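Local coordinates for DNA repair protein RAD2 (Saccharomyces cerevisiae, PDB 4Q10) that cuts DNA as a magnesium-dependent, single-strand-specific endonuclease, making the essential incision in excision repair of DNA damaged by ultraviolet light, bulky adducts or cross-links, at residues 10-15 and 220-225; 27-32 and 188-193; 234-239 and 258-263. One frame throughout, in Å; residues are numbered along the deposited sequence.

Overall arrangement
Contacts 1 and 2 both tie the N-domain to the I-domain, contact 2 within the mixed sheet and contact 1 beside its edge. Contact 2 pairs strands in the sheet's interior, close to the centre of the chain, with backbone hydrogen bonds, and then runs on into the acidic site where a calcium ion sits. Contact 1 is only partly buried; a threonine methyl and a shared aspartate set its chemistry. Contact 3 stays within the I-domain and away from the sheet: two helices meet through a buried, apolar seam, while one of them offers a backbone carbonyl to a potassium ion at the DNA. Helices 219-226 and 230-240 follow one another, linking contacts 1 and 3.

Contact 1. Residues 10-15 and 220-225; sequences GPTARP and ESILKL
Thr12 packs against Ser221, Ile222 and Leu225 where helix 219-226 of the I-domain flanks an N-domain turn at the edge of the mixed sheet of the PIN-like nuclease core. This short 3-10 turn leads into edge strand 14-15, which runs antiparallel to strand 215-217; that strand in turn leads into the helix, so turn and helix meet beside a shared pair of strands. The two branches of Thr12 divide the work. With chi1 at 58°, OG1 sits between the backbone N and the carbonyl carbon and bonds back to the carbonyl of Ala9, while the methyl is sent to the helix. CG2 lies 3.7 Å from Ser221 O, a carbonyl already engaged within the helix by Leu225 N, and 3.8 Å from Leu225 CB. The Thr12 and Leu225 side chains run antiparallel past one another, whereas Ile222 stands roughly perpendicular to Thr12, its CG1 4.0 Å from Thr12 OG1. Threonine suits this place because a single small side chain offers a methyl to the helix and a hydroxyl to its own turn. Ile222, buried, also touches Leu228.

Nearer the surface the chemistry turns polar. Arg14 is long enough to cross from the strand to the start of the helix, bending at chi3 (-68°) to bring its guanidinium obliquely up to Ser221. The two do not bond directly, since the angle is poor. They are gathered instead by Asp218, whose OD1 forms a salt bridge with Arg14 NH1 and a hydrogen bond with Ser221 OG. Serine fits here, being compact enough to stand next to the arginine at the same carboxylate oxygen: Ser221 OG and Arg14 NH1 lie 3.0 Å apart.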
ATOM      1  N   GLY A  10     -20.140  -1.392   0.690  1.00 51.40           N
ATOM      2  CA  GLY A  10     -20.274  -0.524   1.850  1.00 49.06           C
ATOM      3  C   GLY A  10     -20.835   0.879   1.671  1.00 52.54           C
ATOM      4  O   GLY A  10     -21.608   1.348   2.494  1.00 51.13           O
ATOM      5  N   PRO A  11     -20.427   1.586   0.612  1.00 57.29           N
ATOM      6  CA  PRO A  11     -21.073   2.904   0.518  1.00 53.12           C
ATOM      7  C   PRO A  11     -22.587   2.864   0.245  1.00 53.59           C
ATOM      8  O   PRO A  11     -23.222   3.921   0.284  1.00 55.09           O
ATOM      9  CB  PRO A  11     -20.317   3.576  -0.632  1.00 48.78           C
ATOM     10  CG  PRO A  11     -18.945   2.925  -0.593  1.00 47.04           C
ATOM     11  CD  PRO A  11     -19.181   1.504  -0.180  1.00 45.68           C
ATOM     12  N   THR A  12     -23.154   1.684  -0.020  1.00 52.49           N
ATOM     13  CA  THR A  12     -24.611   1.547  -0.180  1.00 51.91           C
ATOM     14  C   THR A  12     -25.284   1.070   1.116  1.00 54.44           C
ATOM     15  O   THR A  12     -26.515   0.986   1.201  1.00 45.56           O
ATOM     16  CB  THR A  12     -24.983   0.564  -1.302  1.00 50.64           C
ATOM     17  OG1 THR A  12     -24.414  -0.721  -1.018  1.00 51.76           O
ATOM     18  CG2 THR A  12     -24.470   1.057  -2.647  1.00 54.75           C
ATOM     19  N   ALA A  13     -24.459   0.741   2.110  1.00 54.96           N
ATOM     20  CA  ALA A  13     -24.936   0.364   3.433  1.00 55.37           C
ATOM     21  C   ALA A  13     -25.851   1.435   3.983  1.00 58.46           C
ATOM     22  O   ALA A  13     -25.618   2.634   3.771  1.00 55.56           O
ATOM     23  CB  ALA A  13     -23.779   0.170   4.375  1.00 58.17           C
ATOM     24  N   ARG A  14     -26.891   0.986   4.681  1.00 53.40           N
ATOM     25  CA  ARG A  14     -27.830   1.870   5.349  1.00 58.91           C
ATOM     26  C   ARG A  14     -28.032   1.354   6.766  1.00 61.65           C
ATOM     27  O   ARG A  14     -28.175   0.148   6.973  1.00 62.95           O
ATOM     28  CB  ARG A  14     -29.168   1.886   4.616  1.00 59.15           C
ATOM     29  CG  ARG A  14     -29.258   2.869   3.478  1.00 50.36           C
ATOM     30  CD  ARG A  14     -30.614   2.755   2.784  1.00 55.24           C
ATOM     31  NE  ARG A  14     -30.770   1.485   2.069  1.00 58.42           N
ATOM     32  CZ  ARG A  14     -31.924   1.037   1.577  1.00 59.28           C
ATOM     33  NH1 ARG A  14     -31.969  -0.128   0.943  1.00 52.65           N
ATOM     34  NH2 ARG A  14     -33.038   1.750   1.725  1.00 60.96           N
ATOM     35  N   PRO A  15     -28.038   2.264   7.750  1.00 63.42           N
ATOM     36  CA  PRO A  15     -28.230   1.873   9.152  1.00 69.64           C
ATOM     37  C   PRO A  15     -29.667   1.431   9.438  1.00 68.79           C
ATOM     38  O   PRO A  15     -30.596   1.826   8.731  1.00 67.23           O
ATOM     39  CB  PRO A  15     -27.908   3.159   9.920  1.00 67.94           C
ATOM     40  CG  PRO A  15     -28.243   4.257   8.960  1.00 70.14           C
ATOM     41  CD  PRO A  15     -27.849   3.718   7.601  1.00 66.70           C
ATOM     42  N   GLU A 220     -31.134  -4.144  -4.638  1.00 52.65           N
ATOM     43  CA  GLU A 220     -31.635  -2.938  -5.291  1.00 52.59           C
ATOM     44  C   GLU A 220     -30.618  -1.805  -5.175  1.00 52.34           C
ATOM     45  O   GLU A 220     -30.209  -1.223  -6.179  1.00 49.68           O
ATOM     46  CB  GLU A 220     -32.980  -2.512  -4.686  1.00 46.00           C
ATOM     47  CG  GLU A 220     -34.129  -2.535  -5.678  1.00 58.11           C
ATOM     48  CD  GLU A 220     -34.231  -3.851  -6.429  1.00 53.65           C
ATOM     49  N   SER A 221     -30.198  -1.517  -3.943  1.00 51.28           N
ATOM     50  CA  SER A 221     -29.306  -0.397  -3.683  1.00 51.36           C
ATOM     51  C   SER A 221     -27.979  -0.566  -4.390  1.00 51.48           C
ATOM     52  O   SER A 221     -27.394   0.410  -4.865  1.00 52.85           O
ATOM     53  CB  SER A 221     -29.080  -0.231  -2.189  1.00 46.18           C
ATOM     54  OG  SER A 221     -30.323  -0.159  -1.534  1.00 54.18           O
ATOM     55  N   ILE A 222     -27.501  -1.804  -4.455  1.00 45.47           N
ATOM     56  CA  ILE A 222     -26.287  -2.093  -5.198  1.00 51.02           C
ATOM     57  C   ILE A 222     -26.481  -1.822  -6.692  1.00 50.98           C
ATOM     58  O   ILE A 222     -25.659  -1.156  -7.331  1.00 49.40           O
ATOM     59  CB  ILE A 222     -25.849  -3.527  -4.971  1.00 50.56           C
ATOM     60  CG1 ILE A 222     -25.499  -3.705  -3.496  1.00 47.65           C
ATOM     61  CG2 ILE A 222     -24.674  -3.881  -5.885  1.00 40.76           C
ATOM     62  CD1 ILE A 222     -25.251  -5.129  -3.106  1.00 52.68           C
ATOM     63  N   LEU A 223     -27.583  -2.321  -7.237  1.00 47.76           N
ATOM     64  CA  LEU A 223     -27.921  -2.055  -8.625  1.00 48.93           C
ATOM     65  C   LEU A 223     -28.073  -0.556  -8.884  1.00 52.75           C
ATOM     66  O   LEU A 223     -27.531  -0.028  -9.861  1.00 52.03           O
ATOM     67  CB  LEU A 223     -29.209  -2.797  -9.004  1.00 49.82           C
ATOM     68  CG  LEU A 223     -29.662  -2.767 -10.466  1.00 51.04           C
ATOM     69  CD1 LEU A 223     -30.626  -1.617 -10.711  1.00 46.63           C
ATOM     70  CD2 LEU A 223     -28.446  -2.705 -11.431  1.00 46.59           C
ATOM     71  N   LYS A 224     -28.806   0.122  -8.001  1.00 52.56           N
ATOM     72  CA  LYS A 224     -29.217   1.509  -8.230  1.00 52.13           C
ATOM     73  C   LYS A 224     -28.121   2.547  -8.023  1.00 55.46           C
ATOM     74  O   LYS A 224     -28.211   3.654  -8.555  1.00 57.62           O
ATOM     75  CB  LYS A 224     -30.413   1.863  -7.346  1.00 54.27           C
ATOM     76  CG  LYS A 224     -31.697   1.132  -7.713  1.00 60.46           C
ATOM     77  N   LEU A 225     -27.102   2.199  -7.242  1.00 54.02           N
ATOM     78  CA  LEU A 225     -26.073   3.163  -6.878  1.00 51.07           C
ATOM     79  C   LEU A 225     -24.732   2.830  -7.503  1.00 53.66           C
ATOM     80  O   LEU A 225     -23.980   3.731  -7.871  1.00 52.93           O
ATOM     81  CB  LEU A 225     -25.935   3.270  -5.354  1.00 52.27           C
ATOM     82  CG  LEU A 225     -27.110   3.924  -4.619  1.00 59.34           C
ATOM     83  CD1 LEU A 225     -26.722   4.312  -3.198  1.00 55.24           C
ATOM     84  CD2 LEU A 225     -27.656   5.135  -5.384  1.00 56.78           C
TER

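Contact 2. Residues 27-32 and 188-193; sequences AVDASI and IITDDS. With CA (calcium ion), chain E.
Parallel strands 25-29 and 188-189, paired at Ala27-Ile188 and Val28-Ile189, form the middle of the central sheet and deliver their ends to the metal site. Ile189 N donates to Ala27 O (2.8 Å, 175° at the hydrogen), and Asp29 N returns the bond to Ile189 O at 3.0 Å. On one face Val28 and Ile189 extend alongside each other in the same direction, CG2 of Val28 3.7 Å from CD1 of Ile189; such branched residues fill a buried sheet well. Beyond the strands Thr190 OG1 donates to Asp29 OD2 (2.8 Å), on the anti side and 24° out of the carboxylate plane. The same hydroxyl accepts from Asp192 N at 3.1 Å, closing an ST turn. A valine in place of Thr190 would probably leave both Asp29 OD2 and Asp192 N without this partner and the Asp29 carboxylate less firmly held. Asp192 binds the calcium ion through both oxygens, OD2 at 2.4 Å; Glu173, Asp194 and a water complete its ligands, and it probably occupies a magnesium position. Asp29 does not touch this ion but probably binds magnesium. Acidic residues clustered at carboxyl ends of parallel strands typify the PIN-like core of XPG/RAD2 nucleases.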
ATOM      1  N   ALA A  27     -32.942 -15.640   8.343  1.00 54.65           N
ATOM      2  CA  ALA A  27     -31.983 -16.727   8.192  1.00 56.16           C
ATOM      3  C   ALA A  27     -30.662 -16.295   8.836  1.00 55.73           C
ATOM      4  O   ALA A  27     -30.061 -15.301   8.436  1.00 53.86           O
ATOM      5  CB  ALA A  27     -31.779 -17.073   6.725  1.00 54.44           C
ATOM      6  N   VAL A  28     -30.222 -17.032   9.846  1.00 54.52           N
ATOM      7  CA  VAL A  28     -28.973 -16.720  10.518  1.00 57.89           C
ATOM      8  C   VAL A  28     -27.878 -17.663  10.035  1.00 55.85           C
ATOM      9  O   VAL A  28     -27.972 -18.878  10.197  1.00 57.47           O
ATOM     10  CB  VAL A  28     -29.138 -16.752  12.064  1.00 59.25           C
ATOM     11  CG1 VAL A  28     -27.800 -16.971  12.779  1.00 57.65           C
ATOM     12  CG2 VAL A  28     -29.797 -15.476  12.545  1.00 55.76           C
ATOM     13  N   ASP A  29     -26.857 -17.090   9.407  1.00 56.84           N
ATOM     14  CA  ASP A  29     -25.750 -17.866   8.873  1.00 61.34           C
ATOM     15  C   ASP A  29     -24.756 -18.097   9.999  1.00 59.80           C
ATOM     16  O   ASP A  29     -24.047 -17.182  10.411  1.00 59.90           O
ATOM     17  CB  ASP A  29     -25.095 -17.120   7.696  1.00 62.63           C
ATOM     18  CG  ASP A  29     -23.747 -17.724   7.273  1.00 61.47           C
ATOM     19  OD1 ASP A  29     -23.626 -18.967   7.159  1.00 58.98           O
ATOM     20  OD2 ASP A  29     -22.802 -16.935   7.047  1.00 60.64           O
ATOM     21  N   ALA A  30     -24.733 -19.320  10.516  1.00 61.15           N
ATOM     22  CA  ALA A  30     -23.834 -19.667  11.609  1.00 64.28           C
ATOM     23  C   ALA A  30     -22.908 -20.780  11.150  1.00 65.57           C
ATOM     24  O   ALA A  30     -22.412 -21.572  11.958  1.00 63.87           O
ATOM     25  CB  ALA A  30     -24.621 -20.095  12.836  1.00 64.42           C
ATOM     26  N   SER A  31     -22.676 -20.822   9.842  1.00 61.29           N
ATOM     27  CA  SER A  31     -21.827 -21.838   9.239  1.00 64.89           C
ATOM     28  C   SER A  31     -20.423 -21.882   9.858  1.00 64.06           C
ATOM     29  O   SER A  31     -19.814 -22.947   9.931  1.00 68.14           O
ATOM     30  CB  SER A  31     -21.759 -21.648   7.714  1.00 66.07           C
ATOM     31  OG  SER A  31     -20.881 -20.602   7.326  1.00 69.69           O
ATOM     32  N   ILE A  32     -19.931 -20.736  10.325  1.00 60.75           N
ATOM     33  CA  ILE A  32     -18.564 -20.635  10.844  1.00 69.84           C
ATOM     34  C   ILE A  32     -18.487 -20.231  12.311  1.00 71.45           C
ATOM     35  O   ILE A  32     -17.387 -20.123  12.859  1.00 71.30           O
ATOM     36  CB  ILE A  32     -17.734 -19.599  10.049  1.00 75.84           C
ATOM     37  CG1 ILE A  32     -18.483 -18.262  10.004  1.00 68.98           C
ATOM     38  CG2 ILE A  32     -17.411 -20.123   8.652  1.00 76.22           C
ATOM     39  CD1 ILE A  32     -17.647 -17.061   9.637  1.00 72.64           C
ATOM     40  N   ILE A 188     -31.736 -11.738   5.997  1.00 52.15           N
ATOM     41  CA  ILE A 188     -30.610 -12.657   6.125  1.00 53.02           C
ATOM     42  C   ILE A 188     -29.469 -12.034   6.923  1.00 54.30           C
ATOM     43  O   ILE A 188     -28.989 -10.941   6.610  1.00 55.06           O
ATOM     44  CB  ILE A 188     -30.072 -13.103   4.768  1.00 50.47           C
ATOM     45  CG1 ILE A 188     -31.185 -13.723   3.922  1.00 50.09           C
ATOM     46  CG2 ILE A 188     -28.947 -14.102   4.959  1.00 52.47           C
ATOM     47  CD1 ILE A 188     -30.698 -14.293   2.608  1.00 51.87           C
ATOM     48  N   ILE A 189     -29.043 -12.741   7.961  1.00 55.01           N
ATOM     49  CA  ILE A 189     -27.990 -12.257   8.844  1.00 57.24           C
ATOM     50  C   ILE A 189     -26.700 -12.993   8.549  1.00 52.06           C
ATOM     51  O   ILE A 189     -26.583 -14.202   8.779  1.00 49.71           O
ATOM     52  CB  ILE A 189     -28.370 -12.442  10.333  1.00 61.34           C
ATOM     53  CG1 ILE A 189     -29.667 -11.682  10.642  1.00 60.73           C
ATOM     54  CG2 ILE A 189     -27.243 -11.981  11.243  1.00 57.86           C
ATOM     55  CD1 ILE A 189     -30.136 -11.804  12.076  1.00 66.95           C
ATOM     56  N   THR A 190     -25.732 -12.260   8.023  1.00 53.94           N
ATOM     57  CA  THR A 190     -24.453 -12.853   7.684  1.00 56.73           C
ATOM     58  C   THR A 190     -23.394 -11.782   7.518  1.00 55.94           C
ATOM     59  O   THR A 190     -23.711 -10.598   7.393  1.00 53.58           O
ATOM     60  CB  THR A 190     -24.549 -13.680   6.393  1.00 57.67           C
ATOM     61  OG1 THR A 190     -23.311 -14.370   6.179  1.00 59.00           O
ATOM     62  CG2 THR A 190     -24.863 -12.780   5.204  1.00 48.20           C
ATOM     63  N   ASP A 191     -22.135 -12.206   7.543  1.00 59.87           N
ATOM     64  CA  ASP A 191     -21.013 -11.309   7.302  1.00 58.62           C
ATOM     65  C   ASP A 191     -20.252 -11.779   6.068  1.00 55.22           C
ATOM     66  O   ASP A 191     -19.217 -11.222   5.715  1.00 61.18           O
ATOM     67  CB  ASP A 191     -20.096 -11.259   8.531  1.00 60.48           C
ATOM     68  CG  ASP A 191     -20.518 -10.193   9.539  1.00 65.48           C
ATOM     69  OD1 ASP A 191     -21.668  -9.707   9.445  1.00 61.38           O
ATOM     70  OD2 ASP A 191     -19.696  -9.842  10.420  1.00 67.64           O
ATOM     71  N   ASP A 192     -20.790 -12.807   5.416  1.00 54.86           N
ATOM     72  CA  ASP A 192     -20.176 -13.411   4.241  1.00 55.62           C
ATOM     73  C   ASP A 192     -20.753 -12.764   2.982  1.00 57.34           C
ATOM     74  O   ASP A 192     -21.972 -12.756   2.789  1.00 51.67           O
ATOM     75  CB  ASP A 192     -20.450 -14.916   4.234  1.00 55.25           C
ATOM     76  CG  ASP A 192     -19.570 -15.669   3.264  1.00 59.76           C
ATOM     77  OD1 ASP A 192     -18.463 -16.084   3.660  1.00 68.65           O
ATOM     78  OD2 ASP A 192     -19.988 -15.859   2.107  1.00 59.66           O
ATOM     79  N   SER A 193     -19.887 -12.219   2.129  1.00 54.29           N
ATOM     80  CA  SER A 193     -20.357 -11.415   1.000  1.00 53.66           C
ATOM     81  C   SER A 193     -20.844 -12.255  -0.179  1.00 48.31           C
ATOM     82  O   SER A 193     -21.523 -11.737  -1.059  1.00 50.82           O
ATOM     83  CB  SER A 193     -19.304 -10.375   0.553  1.00 55.35           C
ATOM     84  OG  SER A 193     -18.181 -10.966  -0.083  1.00 57.85           O
TER
HETATM   85 CA    CA E1001     -18.733 -17.899   1.871  1.00 69.84          CA
HETATM   86  O   HOH W   1     -20.838 -15.450   7.656  1.00 56.88           O
HETATM   87  O   HOH W   2     -19.384 -19.012   5.169  1.00 70.52           O
HETATM   88  O   HOH W   3     -18.348 -20.361   1.799  1.00 63.05           O

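Contact 3. Residues 234-239 and 258-263. With K (potassium ion), chain F.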
ATOM      1  N   ILE A 234     -21.179 -11.595 -10.052  1.00 38.03           N
ATOM      2  CA  ILE A 234     -20.577 -12.897 -10.323  1.00 43.52           C
ATOM      3  C   ILE A 234     -19.281 -12.707 -11.111  1.00 47.11           C
ATOM      4  O   ILE A 234     -18.320 -13.468 -10.961  1.00 47.21           O
ATOM      5  CB  ILE A 234     -21.542 -13.833 -11.082  1.00 44.97           C
ATOM      6  CG1 ILE A 234     -22.652 -14.323 -10.140  1.00 45.52           C
ATOM      7  CG2 ILE A 234     -20.792 -15.021 -11.714  1.00 41.85           C
ATOM      8  CD1 ILE A 234     -23.629 -15.279 -10.795  1.00 41.36           C
ATOM      9  N   GLU A 235     -19.254 -11.665 -11.934  1.00 45.81           N
ATOM     10  CA  GLU A 235     -18.068 -11.358 -12.711  1.00 46.00           C
ATOM     11  C   GLU A 235     -17.007 -10.608 -11.900  1.00 44.36           C
ATOM     12  O   GLU A 235     -15.834 -10.959 -11.987  1.00 42.82           O
ATOM     13  CB  GLU A 235     -18.426 -10.704 -14.054  1.00 43.26           C
ATOM     14  CG  GLU A 235     -18.985 -11.748 -15.034  1.00 42.05           C
ATOM     15  CD  GLU A 235     -19.087 -11.275 -16.479  1.00 43.16           C
ATOM     16  OE1 GLU A 235     -18.972 -10.058 -16.749  1.00 40.10           O
ATOM     17  OE2 GLU A 235     -19.287 -12.145 -17.353  1.00 47.29           O
ATOM     18  N   LEU A 236     -17.411  -9.623 -11.097  1.00 39.80           N
ATOM     19  CA  LEU A 236     -16.472  -8.978 -10.163  1.00 44.81           C
ATOM     20  C   LEU A 236     -15.616  -9.990  -9.401  1.00 48.43           C
ATOM     21  O   LEU A 236     -14.396  -9.847  -9.317  1.00 46.02           O
ATOM     22  CB  LEU A 236     -17.192  -8.097  -9.148  1.00 40.81           C
ATOM     23  CG  LEU A 236     -17.414  -6.653  -9.573  1.00 47.06           C
ATOM     24  CD1 LEU A 236     -18.003  -5.822  -8.421  1.00 45.07           C
ATOM     25  CD2 LEU A 236     -16.114  -6.049 -10.104  1.00 38.47           C
ATOM     26  N   ALA A 237     -16.265 -11.011  -8.853  1.00 46.61           N
ATOM     27  CA  ALA A 237     -15.565 -12.070  -8.147  1.00 47.52           C
ATOM     28  C   ALA A 237     -14.444 -12.661  -8.993  1.00 46.93           C
ATOM     29  O   ALA A 237     -13.347 -12.886  -8.491  1.00 48.96           O
ATOM     30  CB  ALA A 237     -16.536 -13.157  -7.702  1.00 46.89           C
ATOM     31  N   GLN A 238     -14.703 -12.899 -10.275  1.00 46.22           N
ATOM     32  CA  GLN A 238     -13.676 -13.500 -11.135  1.00 49.78           C
ATOM     33  C   GLN A 238     -12.449 -12.601 -11.359  1.00 48.41           C
ATOM     34  O   GLN A 238     -11.391 -13.064 -11.804  1.00 46.38           O
ATOM     35  CB  GLN A 238     -14.273 -13.969 -12.458  1.00 46.31           C
ATOM     36  CG  GLN A 238     -14.961 -15.317 -12.351  1.00 46.05           C
ATOM     37  CD  GLN A 238     -15.861 -15.601 -13.534  1.00 50.21           C
ATOM     38  OE1 GLN A 238     -15.496 -16.352 -14.437  1.00 49.43           O
ATOM     39  NE2 GLN A 238     -17.048 -15.001 -13.533  1.00 46.85           N
ATOM     40  N   LEU A 239     -12.604 -11.324 -11.023  1.00 47.17           N
ATOM     41  CA  LEU A 239     -11.504 -10.375 -10.997  1.00 46.57           C
ATOM     42  C   LEU A 239     -10.872 -10.343  -9.606  1.00 47.36           C
ATOM     43  O   LEU A 239      -9.671 -10.553  -9.454  1.00 48.41           O
ATOM     44  CB  LEU A 239     -11.998  -8.979 -11.389  1.00 45.10           C
ATOM     45  CG  LEU A 239     -12.573  -8.862 -12.802  1.00 41.94           C
ATOM     46  CD1 LEU A 239     -13.024  -7.443 -13.114  1.00 36.17           C
ATOM     47  CD2 LEU A 239     -11.559  -9.334 -13.822  1.00 42.40           C
ATOM     48  N   GLU A 258     -13.433  -0.472 -12.243  1.00 46.42           N
ATOM     49  CA  GLU A 258     -13.086   0.267 -13.459  1.00 46.98           C
ATOM     50  C   GLU A 258     -13.296  -0.617 -14.684  1.00 46.00           C
ATOM     51  O   GLU A 258     -13.905  -0.189 -15.666  1.00 45.03           O
ATOM     52  CB  GLU A 258     -11.637   0.739 -13.426  1.00 54.75           C
ATOM     53  CG  GLU A 258     -11.358   1.944 -12.548  1.00 58.56           C
ATOM     54  CD  GLU A 258      -9.871   2.116 -12.291  1.00 59.85           C
ATOM     55  OE1 GLU A 258      -9.091   1.222 -12.698  1.00 61.31           O
ATOM     56  OE2 GLU A 258      -9.480   3.136 -11.686  1.00 64.25           O
ATOM     57  N   VAL A 259     -12.794  -1.849 -14.625  1.00 41.44           N
ATOM     58  CA  VAL A 259     -12.981  -2.779 -15.731  1.00 40.20           C
ATOM     59  C   VAL A 259     -14.452  -3.057 -16.072  1.00 42.43           C
ATOM     60  O   VAL A 259     -14.841  -2.907 -17.227  1.00 46.08           O
ATOM     61  CB  VAL A 259     -12.193  -4.084 -15.549  1.00 40.75           C
ATOM     62  CG1 VAL A 259     -12.618  -5.112 -16.589  1.00 41.85           C
ATOM     63  CG2 VAL A 259     -10.705  -3.807 -15.683  1.00 42.84           C
ATOM     64  N   ILE A 260     -15.271  -3.439 -15.094  1.00 41.66           N
ATOM     65  CA  ILE A 260     -16.683  -3.700 -15.380  1.00 41.95           C
ATOM     66  C   ILE A 260     -17.416  -2.488 -16.002  1.00 43.71           C
ATOM     67  O   ILE A 260     -18.194  -2.644 -16.945  1.00 40.40           O
ATOM     68  CB  ILE A 260     -17.456  -4.230 -14.156  1.00 42.18           C
ATOM     69  CG1 ILE A 260     -16.848  -5.545 -13.649  1.00 39.24           C
ATOM     70  CG2 ILE A 260     -18.942  -4.428 -14.510  1.00 38.08           C
ATOM     71  CD1 ILE A 260     -17.326  -6.804 -14.387  1.00 35.48           C
ATOM     72  N   ALA A 261     -17.147  -1.285 -15.501  1.00 44.29           N
ATOM     73  CA  ALA A 261     -17.757  -0.081 -16.080  1.00 42.41           C
ATOM     74  C   ALA A 261     -17.333   0.109 -17.536  1.00 43.86           C
ATOM     75  O   ALA A 261     -18.155   0.412 -18.408  1.00 37.38           O
ATOM     76  CB  ALA A 261     -17.385   1.150 -15.272  1.00 37.46           C
ATOM     77  N   GLU A 262     -16.037  -0.071 -17.785  1.00 45.22           N
ATOM     78  CA  GLU A 262     -15.454   0.218 -19.093  1.00 44.36           C
ATOM     79  C   GLU A 262     -15.739  -0.844 -20.142  1.00 37.86           C
ATOM     80  O   GLU A 262     -15.998  -0.525 -21.298  1.00 36.04           O
ATOM     81  CB  GLU A 262     -13.954   0.462 -18.962  1.00 46.12           C
ATOM     82  CG  GLU A 262     -13.649   1.758 -18.225  1.00 47.87           C
ATOM     83  CD  GLU A 262     -14.184   2.961 -18.976  1.00 53.20           C
ATOM     84  OE1 GLU A 262     -13.700   3.199 -20.110  1.00 51.05           O
ATOM     85  OE2 GLU A 262     -15.095   3.646 -18.444  1.00 48.82           O
ATOM     86  N   PHE A 263     -15.723  -2.102 -19.730  1.00 38.95           N
ATOM     87  CA  PHE A 263     -15.852  -3.201 -20.675  1.00 41.08           C
ATOM     88  C   PHE A 263     -17.215  -3.902 -20.666  1.00 43.13           C
ATOM     89  O   PHE A 263     -17.560  -4.612 -21.621  1.00 36.72           O
ATOM     90  CB  PHE A 263     -14.720  -4.197 -20.460  1.00 37.66           C
ATOM     91  CG  PHE A 263     -13.369  -3.637 -20.788  1.00 41.05           C
ATOM     92  CD1 PHE A 263     -12.948  -3.531 -22.108  1.00 41.00           C
ATOM     93  CD2 PHE A 263     -12.519  -3.207 -19.781  1.00 42.58           C
ATOM     94  CE1 PHE A 263     -11.694  -3.010 -22.422  1.00 41.51           C
ATOM     95  CE2 PHE A 263     -11.258  -2.686 -20.088  1.00 46.32           C
ATOM     96  CZ  PHE A 263     -10.848  -2.586 -21.407  1.00 42.23           C
TER
HETATM   97  K     K F1002      -7.520  -9.994  -7.654  1.00 52.79           K
HETATM   98  O   HOH W   4      -6.608 -12.566  -7.441  1.00 52.77           O
HETATM   99  O   HOH W   5      -7.845  -9.127  -5.083  1.00 55.36           O
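Ile260 projects from helix 258-263 toward three residues of helix 234-239 and forms the centre of a buried, apolar seam. Its CG1 lies 3.7 Å from Leu236 CD2, the two side chains crossing obliquely, and 4.3 Å from Leu239 CD1. With chi1 at -60° CG1 stands beside the backbone N, and a turn at chi2 (-84°) carries CD1 to 4.1 Å from Glu235 CB. One turn on from Leu236, Leu239 CD1 also meets Val259 CG1 at 4.2 Å. Branched aliphatic side chains suit this seam because they bridge helix axes 10.7 Å apart, inclined at 127°, without needing polar partners.

In the next shell polar groups of helix 234-239 reach out to its surroundings. Glu235 gives the seam only its aliphatic part; its buried OE1 accepts from Leu266 N. Gln238 spans to the other side, NE2 donating to Ile234 O at 3.3 Å and OE1 accepting from Ser310 N. At the far end Leu239 O binds the potassium ion (2.9 Å) together with the carbonyls of Leu240, Leu248 and Met251, two waters and a DNA phosphate. Helices 230-240 and 253-263 with the turns between them match the helix-3-turn-helix (H3TH) motif of this family.

Around the pair, helix 266-278 packs on Leu239 and Val259, helix 288-299 covers Val259 through Leu293, and helix 311-318 flanks Ile234 and Gln238.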